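PDB 6H3Z: CCR4-not transcription complex subunit 1 from Chaetomium thermophilum var. thermophilum DSM 1495, which probably acts as a molecular adaptor in the CCR4-NOT mRNA deadenylase complex, which also seems to repress transcription; this piece is a C-terminal MIF4G-like domain. Local coordinates for residues Trp154-Arg168 against Asp195-Glu209. Sequence-based numbering, arbitrary orientation.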
ATOM      1  N   TRP A 154       7.935  -6.500   6.352  1.00 77.01           N
ATOM      2  CA  TRP A 154       9.174  -5.768   6.605  1.00 76.35           C
ATOM      3  C   TRP A 154      10.422  -6.526   6.201  1.00 80.12           C
ATOM      4  O   TRP A 154      11.373  -5.861   5.806  1.00 80.29           O
ATOM      5  CB  TRP A 154       9.266  -5.255   8.031  1.00 75.62           C
ATOM      6  CG  TRP A 154       8.155  -4.325   8.414  1.00 76.87           C
ATOM      7  CD1 TRP A 154       7.265  -4.503   9.427  1.00 80.17           C
ATOM      8  CD2 TRP A 154       7.790  -3.086   7.772  1.00 76.89           C
ATOM      9  NE1 TRP A 154       6.394  -3.439   9.489  1.00 80.10           N
ATOM     10  CE2 TRP A 154       6.682  -2.560   8.478  1.00 80.95           C
ATOM     11  CE3 TRP A 154       8.290  -2.368   6.667  1.00 77.93           C
ATOM     12  CZ2 TRP A 154       6.061  -1.353   8.119  1.00 79.94           C
ATOM     13  CZ3 TRP A 154       7.681  -1.164   6.323  1.00 79.29           C
ATOM     14  CH2 TRP A 154       6.578  -0.674   7.044  1.00 80.07           C
ATOM     15  N   LYS A 155      10.412  -7.892   6.195  1.00 76.57           N
ATOM     16  CA  LYS A 155      11.582  -8.639   5.700  1.00 76.90           C
ATOM     17  C   LYS A 155      11.769  -8.375   4.184  1.00 81.05           C
ATOM     18  O   LYS A 155      12.872  -8.010   3.767  1.00 81.61           O
ATOM     19  CB  LYS A 155      11.539 -10.152   6.027  1.00 79.25           C
ATOM     20  CG  LYS A 155      12.776 -10.878   5.462  1.00 96.42           C
ATOM     21  CD  LYS A 155      12.930 -12.366   5.804  1.00110.55           C
ATOM     22  CE  LYS A 155      13.920 -13.115   4.890  1.00121.06           C
ATOM     23  NZ  LYS A 155      15.367 -12.721   5.055  1.00127.76           N
ATOM     24  N   ASN A 156      10.674  -8.496   3.389  1.00 77.03           N
ATOM     25  CA  ASN A 156      10.678  -8.266   1.941  1.00 76.91           C
ATOM     26  C   ASN A 156      11.079  -6.841   1.632  1.00 81.09           C
ATOM     27  O   ASN A 156      11.956  -6.640   0.789  1.00 83.19           O
ATOM     28  CB  ASN A 156       9.312  -8.561   1.322  1.00 77.57           C
ATOM     29  CG  ASN A 156       8.965 -10.011   1.147  1.00119.99           C
ATOM     30  OD1 ASN A 156       9.664 -10.924   1.608  1.00118.31           O
ATOM     31  ND2 ASN A 156       7.850 -10.244   0.475  1.00119.14           N
ATOM     32  N   ILE A 157      10.446  -5.855   2.315  1.00 75.27           N
ATOM     33  CA  ILE A 157      10.734  -4.428   2.144  1.00 75.53           C
ATOM     34  C   ILE A 157      12.212  -4.161   2.480  1.00 81.69           C
ATOM     35  O   ILE A 157      12.889  -3.478   1.700  1.00 80.96           O
ATOM     36  CB  ILE A 157       9.731  -3.537   2.959  1.00 77.80           C
ATOM     37  CG1 ILE A 157       8.346  -3.510   2.292  1.00 76.57           C
ATOM     38  CG2 ILE A 157      10.241  -2.115   3.176  1.00 78.52           C
ATOM     39  CD1 ILE A 157       7.217  -3.057   3.163  1.00 65.28           C
ATOM     40  N   ASP A 158      12.711  -4.734   3.623  1.00 79.73           N
ATOM     41  CA  ASP A 158      14.100  -4.582   4.086  1.00 80.62           C
ATOM     42  C   ASP A 158      15.067  -5.085   3.048  1.00 84.73           C
ATOM     43  O   ASP A 158      15.995  -4.363   2.695  1.00 86.66           O
ATOM     44  CB  ASP A 158      14.350  -5.306   5.419  1.00 82.34           C
ATOM     45  CG  ASP A 158      15.765  -5.166   5.969  1.00 92.66           C
ATOM     46  OD1 ASP A 158      16.384  -4.117   5.749  1.00 91.67           O
ATOM     47  OD2 ASP A 158      16.204  -6.062   6.713  1.00100.44           O
ATOM     48  N   MET A 159      14.833  -6.306   2.543  1.00 79.36           N
ATOM     49  CA  MET A 159      15.660  -6.945   1.527  1.00 80.36           C
ATOM     50  C   MET A 159      15.749  -6.137   0.224  1.00 83.61           C
ATOM     51  O   MET A 159      16.809  -6.092  -0.406  1.00 84.48           O
ATOM     52  CB  MET A 159      15.157  -8.368   1.266  1.00 83.08           C
ATOM     53  CG  MET A 159      15.497  -9.345   2.365  1.00 88.75           C
ATOM     54  SD  MET A 159      17.261  -9.396   2.829  1.00 97.20           S
ATOM     55  CE  MET A 159      17.996 -10.135   1.341  1.00 95.38           C
ATOM     56  N   ALA A 160      14.627  -5.499  -0.157  1.00 79.14           N
ATOM     57  CA  ALA A 160      14.463  -4.678  -1.350  1.00 79.27           C
ATOM     58  C   ALA A 160      15.335  -3.434  -1.306  1.00 86.44           C
ATOM     59  O   ALA A 160      16.032  -3.161  -2.286  1.00 87.29           O
ATOM     60  CB  ALA A 160      13.000  -4.295  -1.526  1.00 78.35           C
ATOM     61  N   MET A 161      15.295  -2.682  -0.177  1.00 85.03           N
ATOM     62  CA  MET A 161      16.084  -1.469   0.033  1.00 87.41           C
ATOM     63  C   MET A 161      17.538  -1.856   0.122  1.00 89.82           C
ATOM     64  O   MET A 161      18.368  -1.180  -0.468  1.00 91.66           O
ATOM     65  CB  MET A 161      15.690  -0.751   1.324  1.00 90.56           C
ATOM     66  CG  MET A 161      14.257  -0.353   1.398  1.00 94.80           C
ATOM     67  SD  MET A 161      13.768   0.016   3.119  1.00100.01           S
ATOM     68  CE  MET A 161      13.901   1.710   3.091  1.00 99.40           C
ATOM     69  N   ALA A 162      17.841  -2.959   0.842  1.00 83.73           N
ATOM     70  CA  ALA A 162      19.179  -3.500   0.998  1.00 84.59           C
ATOM     71  C   ALA A 162      19.829  -3.673  -0.388  1.00 91.81           C
ATOM     72  O   ALA A 162      20.951  -3.192  -0.576  1.00 94.48           O
ATOM     73  CB  ALA A 162      19.125  -4.829   1.737  1.00 83.67           C
ATOM     74  N   LYS A 163      19.091  -4.274  -1.373  1.00 86.70           N
ATOM     75  CA  LYS A 163      19.565  -4.459  -2.751  1.00 87.62           C
ATOM     76  C   LYS A 163      19.816  -3.112  -3.443  1.00 92.98           C
ATOM     77  O   LYS A 163      20.878  -2.949  -4.043  1.00 95.87           O
ATOM     78  CB  LYS A 163      18.608  -5.330  -3.584  1.00 88.67           C
ATOM     79  CG  LYS A 163      19.230  -5.801  -4.910  1.00102.16           C
ATOM     80  CD  LYS A 163      18.284  -6.644  -5.757  1.00113.66           C
ATOM     81  CE  LYS A 163      18.985  -7.348  -6.902  1.00129.21           C
ATOM     82  NZ  LYS A 163      18.033  -8.091  -7.779  1.00140.37           N
ATOM     83  N   ALA A 164      18.866  -2.148  -3.336  1.00 87.22           N
ATOM     84  CA  ALA A 164      19.000  -0.817  -3.925  1.00 89.22           C
ATOM     85  C   ALA A 164      20.227  -0.075  -3.388  1.00 98.57           C
ATOM     86  O   ALA A 164      20.973   0.506  -4.187  1.00102.79           O
ATOM     87  CB  ALA A 164      17.751   0.000  -3.688  1.00 88.25           C
ATOM     88  N   LEU A 165      20.471  -0.146  -2.052  1.00 93.66           N
ATOM     89  CA  LEU A 165      21.624   0.470  -1.379  1.00 95.54           C
ATOM     90  C   LEU A 165      22.959  -0.157  -1.849  1.00103.64           C
ATOM     91  O   LEU A 165      23.936   0.570  -2.049  1.00105.87           O
ATOM     92  CB  LEU A 165      21.486   0.383   0.151  1.00 93.44           C
ATOM     93  CG  LEU A 165      20.369   1.188   0.796  1.00 95.92           C
ATOM     94  CD1 LEU A 165      19.949   0.566   2.091  1.00 93.74           C
ATOM     95  CD2 LEU A 165      20.769   2.623   1.025  1.00100.40           C
ATOM     96  N   GLU A 166      22.980  -1.503  -2.026  1.00101.08           N
ATOM     97  CA  GLU A 166      24.118  -2.285  -2.536  1.00104.08           C
ATOM     98  C   GLU A 166      24.407  -1.833  -3.982  1.00110.66           C
ATOM     99  O   GLU A 166      25.562  -1.582  -4.343  1.00113.50           O
ATOM    100  CB  GLU A 166      23.784  -3.800  -2.530  1.00103.98           C
ATOM    101  CG  GLU A 166      23.920  -4.505  -1.187  1.00115.44           C
ATOM    102  CD  GLU A 166      23.387  -5.928  -1.127  1.00147.20           C
ATOM    103  OE1 GLU A 166      22.947  -6.459  -2.175  1.00143.05           O
ATOM    104  OE2 GLU A 166      23.397  -6.508  -0.015  1.00147.48           O
ATOM    105  N   GLN A 167      23.327  -1.683  -4.781  1.00106.04           N
ATOM    106  CA  GLN A 167      23.344  -1.238  -6.172  1.00108.24           C
ATOM    107  C   GLN A 167      23.686   0.257  -6.279  1.00114.70           C
ATOM    108  O   GLN A 167      23.814   0.778  -7.393  1.00117.60           O
ATOM    109  CB  GLN A 167      21.976  -1.498  -6.820  1.00107.50           C
ATOM    110  CG  GLN A 167      21.715  -2.957  -7.188  1.00132.31           C
ATOM    111  CD  GLN A 167      20.264  -3.233  -7.530  1.00164.12           C
ATOM    112  OE1 GLN A 167      19.334  -2.487  -7.177  1.00160.20           O
ATOM    113  NE2 GLN A 167      20.033  -4.343  -8.210  1.00161.30           N
ATOM    114  N   ARG A 168      23.817   0.948  -5.123  1.00109.55           N
ATOM    115  CA  ARG A 168      24.129   2.383  -5.003  1.00111.26           C
ATOM    116  C   ARG A 168      23.105   3.243  -5.761  1.00115.64           C
ATOM    117  O   ARG A 168      23.446   4.292  -6.311  1.00118.62           O
ATOM    118  CB  ARG A 168      25.600   2.713  -5.388  1.00112.43           C
ATOM    119  CG  ARG A 168      26.684   1.856  -4.707  1.00113.25           C
ATOM    120  CD  ARG A 168      26.743   2.077  -3.210  1.00110.32           C
ATOM    121  NE  ARG A 168      27.931   1.509  -2.587  1.00121.30           N
ATOM    122  CZ  ARG A 168      27.908   0.600  -1.616  1.00142.63           C
ATOM    123  NH1 ARG A 168      26.751   0.140  -1.152  1.00129.56           N
ATOM    124  NH2 ARG A 168      29.043   0.144  -1.101  1.00135.51           N
ATOM    125  N   ASP A 195      13.841  -4.727  12.218  1.00 80.20           N
ATOM    126  CA  ASP A 195      13.106  -5.204  11.033  1.00 78.75           C
ATOM    127  C   ASP A 195      13.844  -4.754   9.790  1.00 82.30           C
ATOM    128  O   ASP A 195      13.583  -5.286   8.710  1.00 80.90           O
ATOM    129  CB  ASP A 195      11.637  -4.697  11.005  1.00 80.05           C
ATOM    130  CG  ASP A 195      10.694  -5.339  12.021  1.00 95.43           C
ATOM    131  OD1 ASP A 195      10.800  -6.578  12.244  1.00 97.56           O
ATOM    132  OD2 ASP A 195       9.806  -4.625  12.543  1.00100.50           O
ATOM    133  N   PHE A 196      14.822  -3.824   9.966  1.00 80.01           N
ATOM    134  CA  PHE A 196      15.606  -3.249   8.881  1.00 80.01           C
ATOM    135  C   PHE A 196      17.133  -3.479   8.984  1.00 83.50           C
ATOM    136  O   PHE A 196      17.885  -2.664   8.449  1.00 85.17           O
ATOM    137  CB  PHE A 196      15.275  -1.751   8.731  1.00 82.55           C
ATOM    138  CG  PHE A 196      13.793  -1.438   8.639  1.00 83.71           C
ATOM    139  CD1 PHE A 196      13.056  -1.791   7.514  1.00 85.38           C
ATOM    140  CD2 PHE A 196      13.135  -0.785   9.679  1.00 87.05           C
ATOM    141  CE1 PHE A 196      11.690  -1.512   7.437  1.00 85.41           C
ATOM    142  CE2 PHE A 196      11.771  -0.485   9.590  1.00 88.89           C
ATOM    143  CZ  PHE A 196      11.058  -0.860   8.473  1.00 85.49           C
ATOM    144  N   VAL A 197      17.590  -4.613   9.577  1.00 77.45           N
ATOM    145  CA  VAL A 197      19.027  -4.923   9.722  1.00 78.28           C
ATOM    146  C   VAL A 197      19.749  -4.795   8.422  1.00 83.21           C
ATOM    147  O   VAL A 197      20.807  -4.181   8.377  1.00 85.22           O
ATOM    148  CB  VAL A 197      19.398  -6.345  10.241  1.00 81.41           C
ATOM    149  CG1 VAL A 197      20.607  -6.301  11.155  1.00 83.18           C
ATOM    150  CG2 VAL A 197      18.243  -7.098  10.852  1.00 79.81           C
ATOM    151  N   ARG A 198      19.249  -5.501   7.401  1.00 78.13           N
ATOM    152  CA  ARG A 198      19.909  -5.613   6.114  1.00 78.56           C
ATOM    153  C   ARG A 198      20.085  -4.280   5.413  1.00 85.75           C
ATOM    154  O   ARG A 198      21.155  -4.047   4.839  1.00 88.88           O
ATOM    155  CB  ARG A 198      19.197  -6.649   5.229  1.00 76.44           C
ATOM    156  CG  ARG A 198      19.146  -8.059   5.847  1.00 85.05           C
ATOM    157  CD  ARG A 198      20.520  -8.661   6.138  1.00 90.74           C
ATOM    158  NE  ARG A 198      21.239  -8.969   4.906  1.00 95.51           N
ATOM    159  CZ  ARG A 198      21.201 -10.145   4.300  1.00110.80           C
ATOM    160  NH1 ARG A 198      20.495 -11.143   4.819  1.00107.67           N
ATOM    161  NH2 ARG A 198      21.862 -10.335   3.171  1.00 95.07           N
ATOM    162  N   SER A 199      19.058  -3.392   5.482  1.00 80.46           N
ATOM    163  CA  SER A 199      19.104  -2.050   4.903  1.00 80.41           C
ATOM    164  C   SER A 199      20.131  -1.214   5.650  1.00 85.30           C
ATOM    165  O   SER A 199      20.985  -0.589   5.024  1.00 87.50           O
ATOM    166  CB  SER A 199      17.746  -1.393   5.007  1.00 82.69           C
ATOM    167  OG  SER A 199      16.831  -2.099   4.193  1.00 95.07           O
ATOM    168  N   LEU A 200      20.077  -1.252   6.993  1.00 79.96           N
ATOM    169  CA  LEU A 200      21.010  -0.566   7.872  1.00 81.44           C
ATOM    170  C   LEU A 200      22.456  -0.921   7.517  1.00 84.85           C
ATOM    171  O   LEU A 200      23.275  -0.016   7.370  1.00 87.28           O
ATOM    172  CB  LEU A 200      20.710  -0.919   9.333  1.00 81.33           C
ATOM    173  CG  LEU A 200      21.784  -0.536  10.343  1.00 89.43           C
ATOM    174  CD1 LEU A 200      21.710   0.945  10.676  1.00 92.18           C
ATOM    175  CD2 LEU A 200      21.690  -1.387  11.587  1.00 91.88           C
ATOM    176  N   GLU A 201      22.752  -2.218   7.328  1.00 79.32           N
ATOM    177  CA  GLU A 201      24.092  -2.706   6.974  1.00 81.44           C
ATOM    178  C   GLU A 201      24.538  -2.196   5.619  1.00 89.00           C
ATOM    179  O   GLU A 201      25.627  -1.613   5.519  1.00 92.48           O
ATOM    180  CB  GLU A 201      24.170  -4.231   7.036  1.00 81.31           C
ATOM    181  CG  GLU A 201      23.998  -4.762   8.444  1.00 85.34           C
ATOM    182  CD  GLU A 201      24.409  -6.199   8.625  1.00101.23           C
ATOM    183  OE1 GLU A 201      24.370  -6.964   7.633  1.00111.08           O
ATOM    184  OE2 GLU A 201      24.824  -6.545   9.754  1.00 87.06           O
ATOM    185  N   ALA A 202      23.668  -2.371   4.595  1.00 83.83           N
ATOM    186  CA  ALA A 202      23.868  -1.922   3.218  1.00 85.12           C
ATOM    187  C   ALA A 202      24.185  -0.423   3.172  1.00 93.04           C
ATOM    188  O   ALA A 202      25.130  -0.007   2.484  1.00 96.85           O
ATOM    189  CB  ALA A 202      22.614  -2.213   2.403  1.00 83.34           C
ATOM    190  N   ALA A 203      23.404   0.375   3.947  1.00 87.72           N
ATOM    191  CA  ALA A 203      23.526   1.821   4.066  1.00 88.63           C
ATOM    192  C   ALA A 203      24.798   2.187   4.796  1.00 94.18           C
ATOM    193  O   ALA A 203      25.475   3.118   4.373  1.00 97.34           O
ATOM    194  CB  ALA A 203      22.325   2.390   4.789  1.00 87.54           C
ATOM    195  N   TRP A 204      25.147   1.448   5.869  1.00 88.60           N
ATOM    196  CA  TRP A 204      26.369   1.719   6.622  1.00 90.78           C
ATOM    197  C   TRP A 204      27.616   1.487   5.765  1.00 97.40           C
ATOM    198  O   TRP A 204      28.544   2.293   5.796  1.00100.15           O
ATOM    199  CB  TRP A 204      26.437   0.884   7.902  1.00 87.95           C
ATOM    200  CG  TRP A 204      27.393   1.480   8.888  1.00 92.13           C
ATOM    201  CD1 TRP A 204      28.699   1.127   9.084  1.00 97.62           C
ATOM    202  CD2 TRP A 204      27.169   2.653   9.686  1.00 93.71           C
ATOM    203  NE1 TRP A 204      29.283   1.966  10.011  1.00100.07           N
ATOM    204  CE2 TRP A 204      28.369   2.922  10.385  1.00101.11           C
ATOM    205  CE3 TRP A 204      26.051   3.479   9.916  1.00 93.97           C
ATOM    206  CZ2 TRP A 204      28.490   3.995  11.279  1.00103.08           C
ATOM    207  CZ3 TRP A 204      26.168   4.529  10.817  1.00 98.13           C
ATOM    208  CH2 TRP A 204      27.374   4.774  11.493  1.00102.28           C
ATOM    209  N   ALA A 205      27.612   0.391   4.991  1.00 93.28           N
ATOM    210  CA  ALA A 205      28.680   0.006   4.084  1.00 96.17           C
ATOM    211  C   ALA A 205      28.971   1.124   3.076  1.00106.58           C
ATOM    212  O   ALA A 205      30.142   1.432   2.832  1.00110.65           O
ATOM    213  CB  ALA A 205      28.297  -1.273   3.356  1.00 94.44           C
ATOM    214  N   TRP A 206      27.903   1.742   2.519  1.00103.40           N
ATOM    215  CA  TRP A 206      27.971   2.846   1.564  1.00107.17           C
ATOM    216  C   TRP A 206      28.590   4.087   2.223  1.00117.29           C
ATOM    217  O   TRP A 206      29.377   4.780   1.584  1.00121.95           O
ATOM    218  CB  TRP A 206      26.558   3.153   1.043  1.00103.64           C
ATOM    219  CG  TRP A 206      26.463   3.985  -0.213  1.00106.85           C
ATOM    220  CD1 TRP A 206      27.473   4.640  -0.857  1.00113.89           C
ATOM    221  CD2 TRP A 206      25.265   4.263  -0.957  1.00105.10           C
ATOM    222  NE1 TRP A 206      26.981   5.307  -1.953  1.00114.34           N
ATOM    223  CE2 TRP A 206      25.629   5.091  -2.043  1.00111.96           C
ATOM    224  CE3 TRP A 206      23.918   3.874  -0.826  1.00102.48           C
ATOM    225  CZ2 TRP A 206      24.698   5.539  -2.993  1.00110.68           C
ATOM    226  CZ3 TRP A 206      22.992   4.353  -1.746  1.00103.53           C
ATOM    227  CH2 TRP A 206      23.384   5.177  -2.813  1.00107.41           C
ATOM    228  N   ILE A 207      28.259   4.347   3.500  1.00113.97           N
ATOM    229  CA  ILE A 207      28.797   5.460   4.291  1.00117.92           C
ATOM    230  C   ILE A 207      30.290   5.209   4.610  1.00128.16           C
ATOM    231  O   ILE A 207      31.075   6.156   4.619  1.00131.83           O
ATOM    232  CB  ILE A 207      27.908   5.689   5.546  1.00118.80           C
ATOM    233  CG1 ILE A 207      26.521   6.197   5.124  1.00117.22           C
ATOM    234  CG2 ILE A 207      28.548   6.649   6.553  1.00123.16           C
ATOM    235  CD1 ILE A 207      25.456   6.028   6.142  1.00122.82           C
ATOM    236  N   VAL A 208      30.675   3.934   4.841  1.00126.22           N
ATOM    237  CA  VAL A 208      32.059   3.506   5.114  1.00130.44           C
ATOM    238  C   VAL A 208      32.950   3.793   3.885  1.00142.84           C
ATOM    239  O   VAL A 208      34.010   4.417   4.021  1.00147.08           O
ATOM    240  CB  VAL A 208      32.085   2.021   5.570  1.00131.01           C
ATOM    241  CG1 VAL A 208      33.414   1.334   5.269  1.00133.56           C
ATOM    242  CG2 VAL A 208      31.737   1.911   7.047  1.00129.33           C
ATOM    243  N   GLU A 209      32.467   3.374   2.687  1.00140.84           N
ATOM    244  CA  GLU A 209      33.077   3.532   1.359  1.00144.49           C
ATOM    245  C   GLU A 209      33.224   5.031   1.009  1.00153.28           C
ATOM    246  O   GLU A 209      34.352   5.530   0.909  1.00157.35           O
ATOM    247  CB  GLU A 209      32.208   2.781   0.316  1.00142.61           C
ATOM    248  CG  GLU A 209      32.772   2.694  -1.091  1.00155.02           C
ATOM    249  CD  GLU A 209      31.824   2.053  -2.083  1.00167.95           C
ATOM    250  OE1 GLU A 209      30.774   2.664  -2.388  1.00153.01           O
ATOM    251  OE2 GLU A 209      32.129   0.933  -2.553  1.00160.83           O
TER
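Asp158 of helix 154-166 reaches the first turn of helix 197-209 and binds it with both carboxylate oxygens. Asp158 OD1 accepts two bonds from Ser199, one from OG on its anti lone pair (2.6 Å) and one from the backbone N on the syn side, while Asp158 OD2 takes Arg198 N at 3.2 Å through its syn lone pair. With CG anti to the backbone N (chi1 -179°), the carboxylate is carried onto these N-H groups, and the helix dipole would probably favour its charge. Nearby, the edge of Phe196, the N-cap residue, meets the face of the Trp154 six-membered ring, planes 72° apart.

Packing is tight along the middle, where Ala162, Ser199 and Ala202 let the nearly parallel axes approach to 7.6 Å. The Ser199 side chain fits among Asp158, Met161, Ala162 and Leu165, and Leu165 is in turn a knob among Ser199, Ala202, Ala203 and Trp206, its CB 3.6 Å from Ala202 CB.

The solvent flank is looser: Met159 SD lies 4.1 Å above the Arg198 guanidinium plane, offset toward its rim. Close packing returns at Arg168, which follows helix 154-166 in a Schellman motif. Its CD sits 3.3 Å from the centroid of the Trp206 five-membered ring, and its guanidinium stacks on the indole, planes 12° apart. Arg168 NH1 donates in the guanidinium plane to Leu165 O (3.0 Å), and Arg168 NE forms a salt bridge with Glu209 OE1 at 3.1 Å. Replacing Trp206 by an alanine is likely to leave the guanidinium without its stacking surface and to open a gap beside Leu165 CD2.

In this alpha-helical repeat domain, helix 172-183 packs against Met161, Leu165 and Trp206, helix 140-146 against Trp154, and helix 214-225 against Ala203.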